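Laccase (Botrytis aclada, PDB 3SQR) oxidises hydroquinone-type phenols with molecular oxygen at a set of copper centres, reducing the oxygen to water, and probably serves in lignin degradation and detoxification. Local coordinates at residues 142-154 against 556-568. Numbering follows the deposited sequence.
Sequences VTQCPIAPGDTLT and IFEDTCANWNAYT
Asp151 OD2 is gripped by the amide of Asn563 and approached by two waters. Asn563 ND2 gives it a nearly straight bond of 2.9 Å (165° at the hydrogen), reaching down from above the carboxylate plane, with the amide turned 71° against the carboxylate. One water accepts from Ala148 N and lies within hydrogen-bonding distance of both OD2 and Thr560 O, with more acceptors near it than it has protons; the other, which donates to OD2 and Thr152 O, accepts a hydrogen bond from Thr560 OG1 at 2.6 Å. Aspartate suits this spot because its short side chain carries a carboxylate oxygen able to accept several hydrogen bonds at once. Thr560 serves both sides: its hydroxyl holds water, while CG2 packs 3.4 Å from Pro146 O.

Farther along, the disulfide between Cys145 SG and Cys561 SG, with a torsion of 93° about the S-S bond, locks the loop covalently to the helix. Next to it the rigid ring of Pro146 lies over one face of Trp564, CD 3.7 Å from the centroid of the five-membered ring, a CH-pi contact; Thr568 CG2 rests on the opposite face, toward its rim. Small Ala148 lets the backbones approach, its CA at the indole edge. Pro149 repeats the CH-pi theme, with CD centred over the Tyr567 ring.

At the other end Thr143 O meets the edge of Phe557, 3.2 Å from CE2, and that ring makes an edge-to-face pair with Phe424 of helix 419-424. Thus the C-terminal helix 551-567 is clamped onto the first cupredoxin domain, against the loop leading into strand 152-158, which pairs with strand 107-114.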
loop_
_atom_site.group_PDB
_atom_site.type_symbol
_atom_site.label_atom_id
_atom_site.label_comp_id
_atom_site.label_asym_id
_atom_site.label_seq_id
_atom_site.Cartn_x
_atom_site.Cartn_y
_atom_site.Cartn_z
ATOM N N VAL A 142 -1.842 17.094 2.033
ATOM C CA VAL A 142 -2.486 17.124 0.727
ATOM C C VAL A 142 -4.002 17.190 0.845
ATOM O O VAL A 142 -4.652 18.112 0.302
ATOM C CB VAL A 142 -2.078 15.907 -0.122
ATOM C CG1 VAL A 142 -2.917 15.883 -1.465
ATOM C CG2 VAL A 142 -0.518 15.806 -0.322
ATOM N N THR A 143 -4.629 16.210 1.532
ATOM C CA THR A 143 -6.114 16.154 1.612
ATOM C C THR A 143 -6.695 16.536 2.960
ATOM O O THR A 143 -7.913 16.649 3.142
ATOM C CB THR A 143 -6.631 14.767 1.219
ATOM O OG1 THR A 143 -6.162 13.838 2.169
ATOM C CG2 THR A 143 -6.153 14.376 -0.170
ATOM N N GLN A 144 -5.816 16.758 3.917
ATOM C CA GLN A 144 -6.182 17.187 5.253
ATOM C C GLN A 144 -4.990 17.719 6.017
ATOM O O GLN A 144 -3.835 17.438 5.707
ATOM C CB GLN A 144 -6.722 16.037 6.098
ATOM C CG GLN A 144 -5.776 14.907 6.338
ATOM C CD GLN A 144 -6.386 13.853 7.247
ATOM O OE1 GLN A 144 -7.000 12.890 6.754
ATOM N NE2 GLN A 144 -6.278 14.045 8.550
ATOM N N CYS A 145 -5.281 18.436 7.088
ATOM C CA CYS A 145 -4.332 18.664 8.129
ATOM C C CYS A 145 -4.290 17.355 8.948
ATOM O O CYS A 145 -5.286 16.626 8.994
ATOM C CB CYS A 145 -4.757 19.785 9.076
ATOM S SG CYS A 145 -4.741 21.432 8.250
ATOM N N PRO A 146 -3.192 17.152 9.655
ATOM C CA PRO A 146 -3.141 16.054 10.560
ATOM C C PRO A 146 -4.204 16.161 11.631
ATOM O O PRO A 146 -4.643 17.253 12.033
ATOM C CB PRO A 146 -1.739 16.105 11.115
ATOM C CG PRO A 146 -0.961 16.910 10.114
ATOM C CD PRO A 146 -1.916 17.883 9.651
ATOM N N ILE A 147 -4.630 15.000 12.096
ATOM C CA ILE A 147 -5.499 14.893 13.267
ATOM C C ILE A 147 -4.633 15.100 14.518
ATOM O O ILE A 147 -3.670 14.340 14.799
ATOM C CB ILE A 147 -6.150 13.494 13.401
ATOM C CG1 ILE A 147 -6.868 13.125 12.095
ATOM C CG2 ILE A 147 -7.148 13.481 14.603
ATOM C CD1 ILE A 147 -7.288 11.582 11.979
ATOM N N ALA A 148 -4.913 16.159 15.264
ATOM C CA ALA A 148 -4.108 16.419 16.414
ATOM C C ALA A 148 -4.354 15.375 17.517
ATOM O O ALA A 148 -5.432 14.823 17.581
ATOM C CB ALA A 148 -4.447 17.858 16.969
ATOM N N PRO A 149 -3.380 15.156 18.399
ATOM C CA PRO A 149 -3.573 14.370 19.606
ATOM C C PRO A 149 -4.854 14.748 20.316
ATOM O O PRO A 149 -5.167 15.954 20.558
ATOM C CB PRO A 149 -2.312 14.664 20.422
ATOM C CG PRO A 149 -1.273 14.765 19.406
ATOM C CD PRO A 149 -1.983 15.575 18.307
ATOM N N GLY A 150 -5.652 13.715 20.561
ATOM C CA GLY A 150 -6.951 13.852 21.235
ATOM C C GLY A 150 -8.096 14.239 20.332
ATOM O O GLY A 150 -9.230 14.192 20.771
ATOM N N ASP A 151 -7.848 14.622 19.058
ATOM C CA ASP A 151 -8.906 14.939 18.182
ATOM C C ASP A 151 -9.386 13.639 17.461
ATOM O O ASP A 151 -8.682 12.620 17.446
ATOM C CB ASP A 151 -8.452 15.971 17.178
ATOM C CG ASP A 151 -9.586 16.652 16.488
ATOM O OD1 ASP A 151 -10.741 16.536 16.946
ATOM O OD2 ASP A 151 -9.332 17.348 15.462
ATOM N N THR A 152 -10.555 13.756 16.869
ATOM C CA THR A 152 -11.206 12.746 16.060
ATOM C C THR A 152 -11.555 13.298 14.683
ATOM O O THR A 152 -12.054 14.434 14.560
ATOM C CB THR A 152 -12.454 12.178 16.763
ATOM O OG1 THR A 152 -12.036 11.613 18.019
ATOM C CG2 THR A 152 -13.165 11.095 15.848
ATOM N N LEU A 153 -11.337 12.463 13.653
ATOM C CA LEU A 153 -11.774 12.776 12.330
ATOM C C LEU A 153 -12.535 11.583 11.873
ATOM O O LEU A 153 -11.985 10.508 11.937
ATOM C CB LEU A 153 -10.611 12.986 11.391
ATOM C CG LEU A 153 -10.985 13.292 9.952
ATOM C CD1 LEU A 153 -12.064 14.421 9.724
ATOM C CD2 LEU A 153 -9.667 13.546 9.173
ATOM N N THR A 154 -13.748 11.836 11.393
ATOM C CA THR A 154 -14.607 10.764 10.825
ATOM C C THR A 154 -14.454 10.728 9.311
ATOM O O THR A 154 -14.907 11.596 8.595
ATOM C CB THR A 154 -16.055 10.948 11.243
ATOM O OG1 THR A 154 -16.111 10.943 12.685
ATOM C CG2 THR A 154 -16.961 9.785 10.647
ATOM N N ILE A 556 -15.832 20.063 8.608
ATOM C CA ILE A 556 -15.021 19.042 9.277
ATOM C C ILE A 556 -13.529 19.256 9.068
ATOM O O ILE A 556 -12.742 19.254 10.009
ATOM C CB ILE A 556 -15.492 17.640 8.833
ATOM C CG1 ILE A 556 -16.845 17.337 9.477
ATOM C CG2 ILE A 556 -14.440 16.590 9.146
ATOM C CD1 ILE A 556 -17.573 16.162 8.770
ATOM N N PHE A 557 -13.149 19.512 7.836
ATOM C CA PHE A 557 -11.777 19.791 7.440
ATOM C C PHE A 557 -11.200 20.981 8.165
ATOM O O PHE A 557 -10.086 20.941 8.712
ATOM C CB PHE A 557 -11.818 20.023 5.941
ATOM C CG PHE A 557 -10.528 20.351 5.318
ATOM C CD1 PHE A 557 -10.054 21.644 5.317
ATOM C CD2 PHE A 557 -9.797 19.359 4.621
ATOM C CE1 PHE A 557 -8.838 21.949 4.693
ATOM C CE2 PHE A 557 -8.640 19.661 4.018
ATOM C CZ PHE A 557 -8.132 20.966 4.055
ATOM N N GLU A 558 -11.997 22.040 8.161
ATOM C CA GLU A 558 -11.648 23.244 8.927
ATOM C C GLU A 558 -11.410 22.962 10.388
ATOM O O GLU A 558 -10.416 23.452 10.978
ATOM C CB GLU A 558 -12.759 24.280 8.749
ATOM C CG GLU A 558 -12.777 24.877 7.380
ATOM C CD GLU A 558 -14.069 25.661 7.054
ATOM O OE1 GLU A 558 -15.062 25.667 7.849
ATOM O OE2 GLU A 558 -14.082 26.235 5.954
ATOM N N ASP A 559 -12.291 22.147 10.972
ATOM C CA ASP A 559 -12.163 21.824 12.358
ATOM C C ASP A 559 -10.891 21.027 12.617
ATOM O O ASP A 559 -10.169 21.272 13.586
ATOM C CB ASP A 559 -13.348 21.026 12.877
ATOM C CG ASP A 559 -14.712 21.839 12.914
ATOM O OD1 ASP A 559 -14.765 23.071 12.654
ATOM O OD2 ASP A 559 -15.780 21.189 13.087
ATOM N N THR A 560 -10.581 20.050 11.736
ATOM C CA THR A 560 -9.338 19.323 11.950
ATOM C C THR A 560 -8.126 20.247 11.904
ATOM O O THR A 560 -7.166 20.098 12.663
ATOM C CB THR A 560 -9.195 18.175 10.898
ATOM O OG1 THR A 560 -10.412 17.395 10.930
ATOM C CG2 THR A 560 -7.916 17.333 11.151
ATOM N N CYS A 561 -8.117 21.165 10.962
ATOM C CA CYS A 561 -6.982 22.076 10.806
ATOM C C CYS A 561 -6.937 23.040 11.997
ATOM O O CYS A 561 -5.876 23.248 12.560
ATOM C CB CYS A 561 -7.118 22.894 9.526
ATOM S SG CYS A 561 -6.682 21.898 8.044
ATOM N N ALA A 562 -8.098 23.539 12.393
ATOM C CA ALA A 562 -8.166 24.364 13.613
ATOM C C ALA A 562 -7.540 23.651 14.813
ATOM O O ALA A 562 -6.680 24.210 15.507
ATOM C CB ALA A 562 -9.603 24.786 13.885
ATOM N N ASN A 563 -7.888 22.379 15.033
ATOM C CA ASN A 563 -7.305 21.632 16.130
ATOM C C ASN A 563 -5.848 21.331 15.955
ATOM O O ASN A 563 -5.089 21.303 16.937
ATOM C CB ASN A 563 -8.109 20.363 16.411
ATOM C CG ASN A 563 -9.516 20.677 16.809
ATOM O OD1 ASN A 563 -9.797 21.818 17.197
ATOM N ND2 ASN A 563 -10.441 19.710 16.651
ATOM N N TRP A 564 -5.424 21.111 14.707
ATOM C CA TRP A 564 -4.016 20.939 14.439
ATOM C C TRP A 564 -3.190 22.210 14.788
ATOM O O TRP A 564 -2.141 22.133 15.369
ATOM C CB TRP A 564 -3.790 20.615 12.941
ATOM C CG TRP A 564 -2.348 20.336 12.664
ATOM C CD1 TRP A 564 -1.562 21.025 11.836
ATOM C CD2 TRP A 564 -1.534 19.314 13.238
ATOM N NE1 TRP A 564 -0.320 20.521 11.828
ATOM C CE2 TRP A 564 -0.247 19.467 12.700
ATOM C CE3 TRP A 564 -1.746 18.318 14.181
ATOM C CZ2 TRP A 564 0.831 18.669 13.071
ATOM C CZ3 TRP A 564 -0.678 17.521 14.544
ATOM C CH2 TRP A 564 0.593 17.688 14.009
ATOM N N ASN A 565 -3.675 23.327 14.328
ATOM C CA ASN A 565 -3.002 24.602 14.563
ATOM C C ASN A 565 -2.935 24.953 16.059
ATOM O O ASN A 565 -2.012 25.664 16.465
ATOM C CB ASN A 565 -3.723 25.696 13.770
ATOM C CG ASN A 565 -3.431 25.616 12.286
ATOM O OD1 ASN A 565 -2.356 25.176 11.869
ATOM N ND2 ASN A 565 -4.402 26.022 11.474
ATOM N N ALA A 566 -3.941 24.504 16.832
ATOM C CA ALA A 566 -3.928 24.603 18.325
ATOM C C ALA A 566 -2.862 23.721 18.937
ATOM O O ALA A 566 -2.336 23.987 20.032
ATOM C CB ALA A 566 -5.307 24.296 18.920
ATOM N N TYR A 567 -2.479 22.660 18.224
ATOM C CA TYR A 567 -1.496 21.719 18.738
ATOM C C TYR A 567 -0.070 22.107 18.450
ATOM O O TYR A 567 0.800 21.857 19.251
ATOM C CB TYR A 567 -1.719 20.313 18.112
ATOM C CG TYR A 567 -0.633 19.344 18.402
ATOM C CD1 TYR A 567 -0.532 18.723 19.655
ATOM C CD2 TYR A 567 0.295 18.975 17.427
ATOM C CE1 TYR A 567 0.461 17.851 19.898
ATOM C CE2 TYR A 567 1.292 18.086 17.691
ATOM C CZ TYR A 567 1.378 17.507 18.895
ATOM O OH TYR A 567 2.413 16.615 19.077
ATOM N N THR A 568 0.179 22.620 17.251
ATOM C CA THR A 568 1.532 22.787 16.806
ATOM C C THR A 568 2.391 23.765 17.653
ATOM O O THR A 568 3.575 23.486 17.836
ATOM C CB THR A 568 1.642 23.212 15.362
ATOM O OG1 THR A 568 0.974 24.461 15.137
ATOM C CG2 THR A 568 1.031 22.089 14.444
HETATM O O HOH W 1 -8.075 18.854 7.608
HETATM O O HOH W 2 -6.979 17.841 14.335
HETATM O O HOH W 3 -10.852 16.380 13.274
#